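Local coordinates for DNAation factor-related protein 4 (Drosophila melanogaster, PDB 5XPC) that probably acts as a DNA endonuclease in apoptotic DNA fragmentation, its CIDE domain, the part described here, forming higher-order assemblies, at residues A7-Y12 with G24-N28; Y49-G54 with D78-D84. One frame throughout, in Å; residues are numbered along the deposited sequence.

Overall arrangement
The CIDE domain of Drep4, a member of the ubiquitin clan, illustrates how a small mixed sheet is contacted at both of its edges. From the N terminus, interaction 1 comes first: 7-12 and 24-28 close the hairpin of strands 10-15 and 22-27. The chain then passes through helix 30-40 before interaction 2 opens, in which the end of strand 47-50 and its turn receive the loop before helix 84-92, closing the excursion 55-77 with strand 56-57, helix 60-65 and strand 71-75. The two contacts follow in series, neither nested nor crossed. Both reach one sheet, ordered 22-27, 10-15, 71-75, 47-50, at its two outer strands, with centres about 21 Å apart.

Interaction 1 of 2, residues A7-Y12 with G24-N28; sequences APMRGY and GIGAN
A hairpin shows how a regular antiparallel ladder gives way to looser backbone-to-side-chain contacts at its open end. Extended Ala7 and Pro8 precede the strand: Ala7 O lies 3.3 Å and Pro8 O 3.4 Å from Asn28 CB. Met9, with chi1 and chi2 both m and chi3 t, folds back so that SD rests 3.6 Å from Ala27 C and 4.1 Å from Gly26 C. Arg10 and Ala27 form a hydrogen-bonded pair, Arg10 N to Ala27 O and Ala27 N to Arg10 O each 2.9 Å. This is the first hairpin of the ubiquitin-like fold; the axes of 10-12 and 24-27 approach to 4.7 Å, at 149° between directions. Gly11 faces Gly26 as a non-hydrogen-bonded pair, CA-CA 4.5 Å. Tyr12 and Ile25 are hydrogen-bonded: Tyr12 N to Ile25 O 2.9 Å, Ile25 N to Tyr12 O 2.8 Å. The Tyr12 ring (chi1 m, chi2 102°) shares a face with Arg10, Ile25 and Ala27; its OH accepts from Arg10 NH1 at 2.9 Å and meets a water at 2.6 Å, which donates to Ala27 O at 2.9 Å. Arg10 NH2 reaches Leu66 O, while Gly24 continues the sheet into a parallel strand of the second subunit.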
loop_
_atom_site.group_PDB
_atom_site.type_symbol
_atom_site.label_atom_id
_atom_site.label_comp_id
_atom_site.label_asym_id
_atom_site.label_seq_id
_atom_site.Cartn_x
_atom_site.Cartn_y
_atom_site.Cartn_z
ATOM N N ALA B 7 14.028 -22.831 8.379
ATOM C CA ALA B 7 13.607 -21.440 8.435
ATOM C C ALA B 7 14.079 -20.792 9.736
ATOM O O ALA B 7 14.123 -21.441 10.784
ATOM C CB ALA B 7 12.087 -21.338 8.325
ATOM N N PRO B 8 14.441 -19.513 9.699
ATOM C CA PRO B 8 14.991 -18.881 10.902
ATOM C C PRO B 8 13.911 -18.593 11.934
ATOM O O PRO B 8 12.741 -18.375 11.602
ATOM C CB PRO B 8 15.610 -17.585 10.364
ATOM C CG PRO B 8 14.768 -17.253 9.181
ATOM C CD PRO B 8 14.360 -18.573 8.566
ATOM N N MET B 9 14.319 -18.625 13.204
ATOM C CA MET B 9 13.465 -18.150 14.286
ATOM C C MET B 9 13.251 -16.648 14.163
ATOM O O MET B 9 14.193 -15.893 13.901
ATOM C CB MET B 9 14.093 -18.450 15.651
ATOM C CG MET B 9 14.097 -19.902 16.036
ATOM S SD MET B 9 12.429 -20.461 16.423
ATOM C CE MET B 9 12.726 -22.220 16.609
ATOM N N ARG B 10 12.007 -16.215 14.354
ATOM C CA ARG B 10 11.687 -14.801 14.471
ATOM C C ARG B 10 10.877 -14.579 15.740
ATOM O O ARG B 10 10.210 -15.487 16.236
ATOM C CB ARG B 10 10.908 -14.290 13.257
ATOM C CG ARG B 10 11.606 -14.566 11.933
ATOM C CD ARG B 10 10.660 -14.285 10.790
ATOM N NE ARG B 10 10.639 -12.868 10.467
ATOM C CZ ARG B 10 9.565 -12.206 10.049
ATOM N NH1 ARG B 10 8.396 -12.825 9.919
ATOM N NH2 ARG B 10 9.664 -10.918 9.764
ATOM N N GLY B 11 10.953 -13.359 16.264
ATOM C CA GLY B 11 10.189 -12.990 17.443
ATOM C C GLY B 11 8.837 -12.402 17.067
ATOM O O GLY B 11 8.735 -11.579 16.157
ATOM N N TYR B 12 7.801 -12.830 17.794
ATOM C CA TYR B 12 6.432 -12.350 17.600
ATOM C C TYR B 12 5.799 -12.072 18.959
ATOM O O TYR B 12 6.270 -12.554 19.992
ATOM C CB TYR B 12 5.568 -13.373 16.831
ATOM C CG TYR B 12 6.113 -13.790 15.470
ATOM C CD1 TYR B 12 6.753 -15.015 15.297
ATOM C CD2 TYR B 12 5.976 -12.963 14.356
ATOM C CE1 TYR B 12 7.246 -15.405 14.045
ATOM C CE2 TYR B 12 6.460 -13.348 13.103
ATOM C CZ TYR B 12 7.093 -14.564 12.954
ATOM O OH TYR B 12 7.573 -14.939 11.705
ATOM N N GLY B 24 5.940 -12.615 24.418
ATOM C CA GLY B 24 6.820 -12.649 23.264
ATOM C C GLY B 24 7.219 -14.096 23.048
ATOM O O GLY B 24 7.578 -14.795 24.000
ATOM N N ILE B 25 7.132 -14.545 21.799
ATOM C CA ILE B 25 7.326 -15.946 21.435
ATOM C C ILE B 25 8.204 -16.017 20.196
ATOM O O ILE B 25 7.934 -15.337 19.200
ATOM C CB ILE B 25 5.980 -16.644 21.152
ATOM C CG1 ILE B 25 5.099 -16.646 22.410
ATOM C CG2 ILE B 25 6.211 -18.053 20.631
ATOM C CD1 ILE B 25 3.698 -17.225 22.146
ATOM N N GLY B 26 9.225 -16.872 20.237
ATOM C CA GLY B 26 10.037 -17.144 19.057
ATOM C C GLY B 26 9.504 -18.348 18.295
ATOM O O GLY B 26 9.170 -19.376 18.885
ATOM N N ALA B 27 9.409 -18.203 16.974
ATOM C CA ALA B 27 8.937 -19.307 16.154
ATOM C C ALA B 27 9.504 -19.201 14.746
ATOM O O ALA B 27 9.806 -18.106 14.253
ATOM C CB ALA B 27 7.396 -19.360 16.100
ATOM N N ASN B 28 9.627 -20.357 14.093
ATOM C CA ASN B 28 10.100 -20.430 12.719
ATOM C C ASN B 28 9.016 -20.899 11.756
ATOM O O ASN B 28 9.312 -21.163 10.589
ATOM C CB ASN B 28 11.334 -21.338 12.627
ATOM C CG ASN B 28 11.044 -22.778 13.018
ATOM O OD1 ASN B 28 9.897 -23.162 13.230
ATOM N ND2 ASN B 28 12.092 -23.591 13.093
HETATM O O HOH W 1 8.980 -17.148 11.619
#

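Interaction 2 of 2, residues Y49-G54 with D78-D84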
loop_
_atom_site.group_PDB
_atom_site.type_symbol
_atom_site.label_atom_id
_atom_site.label_comp_id
_atom_site.label_asym_id
_atom_site.label_seq_id
_atom_site.Cartn_x
_atom_site.Cartn_y
_atom_site.Cartn_z
ATOM N N TYR B 49 -4.715 -13.871 14.633
ATOM C CA TYR B 49 -5.303 -12.738 13.935
ATOM C C TYR B 49 -4.466 -11.507 14.228
ATOM O O TYR B 49 -3.984 -11.341 15.349
ATOM C CB TYR B 49 -6.732 -12.481 14.394
ATOM C CG TYR B 49 -7.650 -13.680 14.273
ATOM C CD1 TYR B 49 -7.637 -14.685 15.228
ATOM C CD2 TYR B 49 -8.533 -13.796 13.202
ATOM C CE1 TYR B 49 -8.501 -15.800 15.122
ATOM C CE2 TYR B 49 -9.397 -14.894 13.087
ATOM C CZ TYR B 49 -9.371 -15.891 14.045
ATOM O OH TYR B 49 -10.225 -16.986 13.941
ATOM N N LEU B 50 -4.327 -10.630 13.239
ATOM C CA LEU B 50 -3.628 -9.369 13.469
ATOM C C LEU B 50 -4.394 -8.525 14.481
ATOM O O LEU B 50 -5.597 -8.304 14.331
ATOM C CB LEU B 50 -3.488 -8.602 12.155
ATOM C CG LEU B 50 -2.587 -9.214 11.085
ATOM C CD1 LEU B 50 -2.589 -8.311 9.860
ATOM C CD2 LEU B 50 -1.169 -9.362 11.630
ATOM N N ALA B 51 -3.695 -8.040 15.516
ATOM C CA ALA B 51 -4.348 -7.135 16.462
ATOM C C ALA B 51 -4.724 -5.809 15.805
ATOM O O ALA B 51 -5.675 -5.150 16.245
ATOM C CB ALA B 51 -3.444 -6.881 17.675
ATOM N N SER B 52 -4.008 -5.417 14.746
ATOM C CA SER B 52 -4.273 -4.135 14.094
ATOM C C SER B 52 -5.662 -4.096 13.465
ATOM O O SER B 52 -6.431 -3.159 13.701
ATOM C CB SER B 52 -3.207 -3.852 13.037
ATOM O OG SER B 52 -3.164 -4.898 12.087
ATOM N N ASP B 53 -6.002 -5.101 12.647
ATOM C CA ASP B 53 -7.264 -5.063 11.919
ATOM C C ASP B 53 -8.067 -6.357 11.975
ATOM O O ASP B 53 -9.115 -6.438 11.330
ATOM C CB ASP B 53 -7.016 -4.681 10.450
ATOM C CG ASP B 53 -6.064 -5.636 9.747
ATOM O OD1 ASP B 53 -5.801 -6.729 10.291
ATOM O OD2 ASP B 53 -5.578 -5.298 8.644
ATOM N N GLY B 54 -7.611 -7.366 12.711
ATOM C CA GLY B 54 -8.393 -8.575 12.878
ATOM C C GLY B 54 -8.304 -9.572 11.743
ATOM O O GLY B 54 -9.032 -10.568 11.760
ATOM N N ASP B 78 -13.022 -18.326 13.130
ATOM C CA ASP B 78 -13.878 -17.305 12.534
ATOM C C ASP B 78 -14.115 -16.171 13.517
ATOM O O ASP B 78 -15.214 -15.612 13.593
ATOM C CB ASP B 78 -15.208 -17.911 12.069
ATOM C CG ASP B 78 -15.031 -19.253 11.367
ATOM O OD1 ASP B 78 -15.352 -20.300 11.976
ATOM O OD2 ASP B 78 -14.563 -19.257 10.208
ATOM N N ALA B 79 -13.078 -15.832 14.276
ATOM C CA ALA B 79 -13.241 -14.931 15.402
ATOM C C ALA B 79 -13.400 -13.498 14.918
ATOM O O ALA B 79 -12.842 -13.105 13.888
ATOM C CB ALA B 79 -12.045 -15.044 16.337
ATOM N N VAL B 80 -14.193 -12.728 15.654
ATOM C CA VAL B 80 -14.245 -11.280 15.507
ATOM C C VAL B 80 -13.451 -10.717 16.679
ATOM O O VAL B 80 -13.946 -10.599 17.805
ATOM C CB VAL B 80 -15.682 -10.755 15.458
ATOM C CG1 VAL B 80 -15.687 -9.233 15.489
ATOM C CG2 VAL B 80 -16.379 -11.263 14.193
ATOM N N ILE B 81 -12.220 -10.421 16.441
ATOM C CA ILE B 81 -11.376 -9.943 17.516
ATOM C C ILE B 81 -11.572 -8.442 17.635
ATOM O O ILE B 81 -11.983 -7.760 16.688
ATOM C CB ILE B 81 -9.902 -10.337 17.277
ATOM C CG1 ILE B 81 -9.301 -9.542 16.124
ATOM C CG2 ILE B 81 -9.801 -11.834 16.971
ATOM C CD1 ILE B 81 -8.506 -8.329 16.547
ATOM N N THR B 82 -11.306 -7.929 18.827
ATOM C CA THR B 82 -11.291 -6.495 19.065
ATOM C C THR B 82 -9.948 -5.953 18.600
ATOM O O THR B 82 -8.900 -6.379 19.098
ATOM C CB THR B 82 -11.510 -6.207 20.549
ATOM O OG1 THR B 82 -12.620 -6.979 21.024
ATOM C CG2 THR B 82 -11.802 -4.736 20.779
ATOM N N THR B 83 -9.973 -5.047 17.627
ATOM C CA THR B 83 -8.741 -4.444 17.130
ATOM C C THR B 83 -8.089 -3.580 18.211
ATOM O O THR B 83 -8.711 -3.219 19.215
ATOM C CB THR B 83 -9.021 -3.590 15.895
ATOM O OG1 THR B 83 -9.914 -2.526 16.251
ATOM C CG2 THR B 83 -9.655 -4.436 14.788
ATOM N N ASP B 84 -6.811 -3.256 17.993
ATOM C CA ASP B 84 -6.102 -2.342 18.891
ATOM C C ASP B 84 -6.872 -1.040 19.079
ATOM O O ASP B 84 -7.056 -0.567 20.208
ATOM C CB ASP B 84 -4.700 -2.042 18.352
ATOM C CG ASP B 84 -3.723 -3.178 18.577
ATOM O OD1 ASP B 84 -3.990 -4.042 19.441
ATOM O OD2 ASP B 84 -2.674 -3.196 17.895
#
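A loop without regular secondary structure can be fixed along a strand end by a few contacts. Two hydrogen bonds lie toward the ends of the contact. Ala79 N donates to Tyr49 OH at 3.1 Å, and the same hydroxyl bonds Gly76 O; Asp84 N donates to Ala51 O at 2.8 Å, where Thr83 CA adds a CA-H...O contact at 3.3 Å. Between them the packing is mostly apolar. Ile81 CG2 sits over one face of the Tyr49 ring in a CH-pi contact, 4.3 Å from the centroid, and Ala79 CB approaches Tyr49 CZ to 3.6 Å. Ile81 CG1 comes within 3.5 Å of Gly54 CA, in a turn closed by Gly54 N to Leu50 O at 2.7 Å. Gly54 has positive phi (81°), and a CB would be crowded by Ile81 and by the preceding carbonyl. Asp84 OD1, 3.4 Å from Ala51 CB, forms a salt bridge with Arg19; Asp53, whose CB points away, pairs through OD2 with Lys13 of the third subunit. Thr83 N-caps helix 84-92, its OG1 bonding Asp86 N. By taking the first helical NH, Ala51 O ties the turn after strand 47-50 to this helix's N-terminal end, beside the cap.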